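Local coordinates for PDZ domain protein (Parabacteroides distasonis, PDB 4L8N) that is of unknown function but carries N- and C-terminal PDZ domains and a DUF4136 domain, and binds magnesium, at residues C10-I18 with P29-A40. Residues are numbered along the deposited sequence; the frame is centred on the assembly and turned at random.
Sequences CRLGFTYDI and PVIKSIIPYSSA
Ile-31 CD1 sits over one face of the Phe-14 ring, 3.8 Å from its centroid and 23° off the normal, while Ala-40 CB meets the ring edge at CD2. Both Phe-14 and Ile-31 leave the sheet on the same face, and chi1 of 58°, with CG between the backbone N and the carbonyl carbon, turns the ring under Ile-31 CD1; Ile-51 of strand 50-54 adds to the packing. Gly-13 CA lies 3.7 Å from Ala-40 CB, where a side chain would clash with Ser-38 OG and Ala-40 CB. Strands 14-18 and 29-34 form an antiparallel hairpin of the N-terminal PDZ domain, interrupted by a classic beta bulge: Thr-15 O accepts from Lys-32 N at 2.8 Å and, weakly, from Ser-33 N. On the reverse face Thr-15 OG1 and Ser-33 OG share a hydrogen bond of 2.6 Å. The looser side is polar. Lys-32 lays CD 3.4 Å from Asp-17 OD2, while NZ reaches Asp-17 OD1 in a long salt bridge (3.7 Å), with weak, long ion pairs to Glu-455 and Lys-457. With an alanine here, the methylenes and distant ammonium are gone, which would probably bare that side of the carboxylate, leaving it to Tyr-291 and Lys-293. Ile-35 CG2 lies 3.8 Å above the guanidinium plane of exposed Arg-11, near its rim.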
loop_
_atom_site.group_PDB
_atom_site.type_symbol
_atom_site.label_atom_id
_atom_site.label_comp_id
_atom_site.label_asym_id
_atom_site.label_seq_id
_atom_site.Cartn_x
_atom_site.Cartn_y
_atom_site.Cartn_z
ATOM N N CYS A 10 -3.684 -32.460 -29.131
ATOM C CA CYS A 10 -4.750 -31.467 -29.251
ATOM C C CYS A 10 -4.799 -30.531 -28.067
ATOM O O CYS A 10 -4.425 -30.883 -26.945
ATOM C CB CYS A 10 -6.093 -32.137 -29.458
ATOM S SG CYS A 10 -6.102 -33.310 -30.817
ATOM N N ARG A 11 -5.320 -29.336 -28.334
ATOM C CA ARG A 11 -5.411 -28.215 -27.412
ATOM C C ARG A 11 -6.691 -27.452 -27.649
ATOM O O ARG A 11 -7.253 -27.489 -28.748
ATOM C CB ARG A 11 -4.206 -27.287 -27.704
ATOM C CG ARG A 11 -3.653 -26.492 -26.530
ATOM C CD ARG A 11 -3.648 -24.985 -26.773
ATOM N NE ARG A 11 -2.715 -24.532 -27.815
ATOM C CZ ARG A 11 -3.074 -24.123 -29.033
ATOM N NH1 ARG A 11 -4.351 -24.133 -29.399
ATOM N NH2 ARG A 11 -2.155 -23.710 -29.898
ATOM N N LEU A 12 -7.140 -26.730 -26.636
ATOM C CA LEU A 12 -8.246 -25.803 -26.803
ATOM C C LEU A 12 -7.604 -24.435 -26.817
ATOM O O LEU A 12 -6.577 -24.229 -26.163
ATOM C CB LEU A 12 -9.326 -25.966 -25.748
ATOM C CG LEU A 12 -10.240 -27.155 -25.995
ATOM C CD1 LEU A 12 -9.765 -28.367 -25.213
ATOM C CD2 LEU A 12 -11.699 -26.812 -25.698
ATOM N N GLY A 13 -8.123 -23.544 -27.645
ATOM C CA GLY A 13 -7.529 -22.225 -27.820
ATOM C C GLY A 13 -7.685 -21.221 -26.699
ATOM O O GLY A 13 -7.854 -20.027 -26.975
ATOM N N PHE A 14 -7.576 -21.670 -25.439
ATOM C CA PHE A 14 -7.678 -20.774 -24.280
ATOM C C PHE A 14 -7.059 -21.361 -23.030
ATOM O O PHE A 14 -7.021 -22.578 -22.880
ATOM C CB PHE A 14 -9.152 -20.396 -23.982
ATOM C CG PHE A 14 -10.087 -21.557 -23.720
ATOM C CD1 PHE A 14 -10.165 -22.141 -22.456
ATOM C CD2 PHE A 14 -10.935 -22.023 -24.715
ATOM C CE1 PHE A 14 -11.022 -23.220 -22.217
ATOM C CE2 PHE A 14 -11.804 -23.087 -24.472
ATOM C CZ PHE A 14 -11.835 -23.689 -23.228
ATOM N N THR A 15 -6.644 -20.484 -22.103
ATOM C CA THR A 15 -6.152 -20.833 -20.762
ATOM C C THR A 15 -7.267 -20.470 -19.778
ATOM O O THR A 15 -8.018 -19.526 -20.029
ATOM C CB THR A 15 -4.809 -20.144 -20.428
ATOM O OG1 THR A 15 -4.969 -18.729 -20.369
ATOM C CG2 THR A 15 -3.704 -20.492 -21.412
ATOM N N TYR A 16 -7.403 -21.220 -18.685
ATOM C CA TYR A 16 -8.457 -20.963 -17.705
ATOM C C TYR A 16 -8.022 -21.275 -16.269
ATOM O O TYR A 16 -6.996 -21.921 -16.040
ATOM C CB TYR A 16 -9.711 -21.795 -18.048
ATOM C CG TYR A 16 -9.575 -23.280 -17.760
ATOM C CD1 TYR A 16 -9.066 -24.155 -18.720
ATOM C CD2 TYR A 16 -9.992 -23.817 -16.542
ATOM C CE1 TYR A 16 -8.944 -25.520 -18.463
ATOM C CE2 TYR A 16 -9.847 -25.176 -16.265
ATOM C CZ TYR A 16 -9.338 -26.027 -17.236
ATOM O OH TYR A 16 -9.234 -27.378 -16.990
ATOM N N ASP A 17 -8.865 -20.861 -15.313
ATOM C CA ASP A 17 -8.777 -21.133 -13.886
ATOM C C ASP A 17 -10.050 -21.770 -13.411
ATOM O O ASP A 17 -11.097 -21.535 -14.008
ATOM C CB ASP A 17 -8.638 -19.809 -13.123
ATOM C CG ASP A 17 -7.260 -19.214 -12.965
ATOM O OD1 ASP A 17 -6.262 -19.953 -13.164
ATOM O OD2 ASP A 17 -7.174 -18.034 -12.572
ATOM N N ILE A 18 -10.012 -22.487 -12.290
ATOM C CA ILE A 18 -11.250 -22.872 -11.621
ATOM C C ILE A 18 -11.387 -21.729 -10.601
ATOM O O ILE A 18 -10.588 -21.650 -9.660
ATOM C CB ILE A 18 -11.307 -24.323 -11.059
ATOM C CG1 ILE A 18 -11.518 -25.330 -12.204
ATOM C CG2 ILE A 18 -12.436 -24.485 -10.030
ATOM C CD1 ILE A 18 -10.301 -25.987 -12.667
ATOM N N PRO A 29 -15.030 -23.049 -14.510
ATOM C CA PRO A 29 -13.880 -22.548 -15.282
ATOM C C PRO A 29 -14.123 -21.119 -15.794
ATOM O O PRO A 29 -15.205 -20.820 -16.299
ATOM C CB PRO A 29 -13.747 -23.552 -16.443
ATOM C CG PRO A 29 -14.744 -24.632 -16.183
ATOM C CD PRO A 29 -15.784 -24.064 -15.276
ATOM N N VAL A 30 -13.132 -20.229 -15.616
ATOM C CA VAL A 30 -13.147 -18.833 -16.064
ATOM C C VAL A 30 -11.961 -18.676 -17.000
ATOM O O VAL A 30 -10.826 -18.938 -16.592
ATOM C CB VAL A 30 -13.130 -17.771 -14.904
ATOM C CG1 VAL A 30 -12.842 -16.359 -15.429
ATOM C CG2 VAL A 30 -14.434 -17.789 -14.111
ATOM N N ILE A 31 -12.223 -18.236 -18.238
ATOM C CA ILE A 31 -11.217 -18.051 -19.278
ATOM C C ILE A 31 -10.327 -16.860 -18.952
ATOM O O ILE A 31 -10.835 -15.758 -18.782
ATOM C CB ILE A 31 -11.900 -17.878 -20.664
ATOM C CG1 ILE A 31 -13.054 -18.869 -20.910
ATOM C CG2 ILE A 31 -10.903 -17.768 -21.799
ATOM C CD1 ILE A 31 -12.754 -20.214 -21.180
ATOM N N LYS A 32 -8.996 -17.078 -18.950
ATOM C CA LYS A 32 -7.974 -16.075 -18.656
ATOM C C LYS A 32 -7.368 -15.454 -19.924
ATOM O O LYS A 32 -6.998 -14.265 -19.925
ATOM C CB LYS A 32 -6.836 -16.711 -17.851
ATOM C CG LYS A 32 -7.163 -17.043 -16.406
ATOM C CD LYS A 32 -5.886 -17.333 -15.621
ATOM C CE LYS A 32 -5.167 -18.599 -16.039
ATOM N NZ LYS A 32 -3.778 -18.615 -15.517
ATOM N N SER A 33 -7.148 -16.281 -20.954
ATOM C CA SER A 33 -6.547 -15.815 -22.196
ATOM C C SER A 33 -6.955 -16.696 -23.340
ATOM O O SER A 33 -7.163 -17.888 -23.155
ATOM C CB SER A 33 -5.022 -15.770 -22.093
ATOM O OG SER A 33 -4.491 -17.068 -22.302
ATOM N N ILE A 34 -7.035 -16.103 -24.522
ATOM C CA ILE A 34 -7.389 -16.758 -25.760
ATOM C C ILE A 34 -6.128 -16.874 -26.588
ATOM O O ILE A 34 -5.355 -15.916 -26.674
ATOM C CB ILE A 34 -8.532 -15.948 -26.441
ATOM C CG1 ILE A 34 -9.895 -16.424 -25.915
ATOM C CG2 ILE A 34 -8.531 -16.087 -27.948
ATOM C CD1 ILE A 34 -10.285 -15.804 -24.737
ATOM N N ILE A 35 -5.900 -18.045 -27.172
ATOM C CA ILE A 35 -4.721 -18.255 -27.987
ATOM C C ILE A 35 -4.966 -17.665 -29.397
ATOM O O ILE A 35 -5.918 -18.036 -30.063
ATOM C CB ILE A 35 -4.335 -19.745 -27.974
ATOM C CG1 ILE A 35 -3.766 -20.082 -26.585
ATOM C CG2 ILE A 35 -3.327 -20.086 -29.089
ATOM C CD1 ILE A 35 -4.150 -21.340 -26.063
ATOM N N PRO A 36 -4.144 -16.705 -29.850
ATOM C CA PRO A 36 -4.388 -16.110 -31.170
ATOM C C PRO A 36 -4.308 -17.127 -32.275
ATOM O O PRO A 36 -3.544 -18.083 -32.176
ATOM C CB PRO A 36 -3.263 -15.084 -31.318
ATOM C CG PRO A 36 -2.819 -14.788 -29.898
ATOM C CD PRO A 36 -2.980 -16.082 -29.183
ATOM N N TYR A 37 -5.112 -16.923 -33.322
ATOM C CA TYR A 37 -5.145 -17.756 -34.517
ATOM C C TYR A 37 -5.750 -19.154 -34.231
ATOM O O TYR A 37 -5.714 -20.020 -35.115
ATOM C CB TYR A 37 -3.728 -17.841 -35.154
ATOM C CG TYR A 37 -3.273 -16.522 -35.744
ATOM C CD1 TYR A 37 -3.857 -16.018 -36.903
ATOM C CD2 TYR A 37 -2.267 -15.771 -35.142
ATOM C CE1 TYR A 37 -3.452 -14.802 -37.452
ATOM C CE2 TYR A 37 -1.843 -14.555 -35.687
ATOM C CZ TYR A 37 -2.445 -14.073 -36.845
ATOM O OH TYR A 37 -2.101 -12.862 -37.402
ATOM N N SER A 38 -6.396 -19.334 -33.052
ATOM C CA SER A 38 -7.035 -20.593 -32.637
ATOM C C SER A 38 -8.515 -20.657 -33.032
ATOM O O SER A 38 -9.115 -19.652 -33.411
ATOM C CB SER A 38 -6.898 -20.790 -31.126
ATOM O OG SER A 38 -7.656 -19.863 -30.361
ATOM N N SER A 39 -9.106 -21.847 -32.914
ATOM C CA SER A 39 -10.506 -22.082 -33.232
ATOM C C SER A 39 -11.399 -21.477 -32.161
ATOM O O SER A 39 -12.437 -20.918 -32.504
ATOM C CB SER A 39 -10.779 -23.572 -33.412
ATOM O OG SER A 39 -10.074 -24.088 -34.532
ATOM N N ALA A 40 -10.992 -21.554 -30.877
ATOM C CA ALA A 40 -11.725 -20.939 -29.764
ATOM C C ALA A 40 -11.866 -19.414 -29.995
ATOM O O ALA A 40 -12.949 -18.863 -29.806
ATOM C CB ALA A 40 -11.009 -21.215 -28.457
HETATM O O HOH W 1 -9.614 -23.935 -30.197
#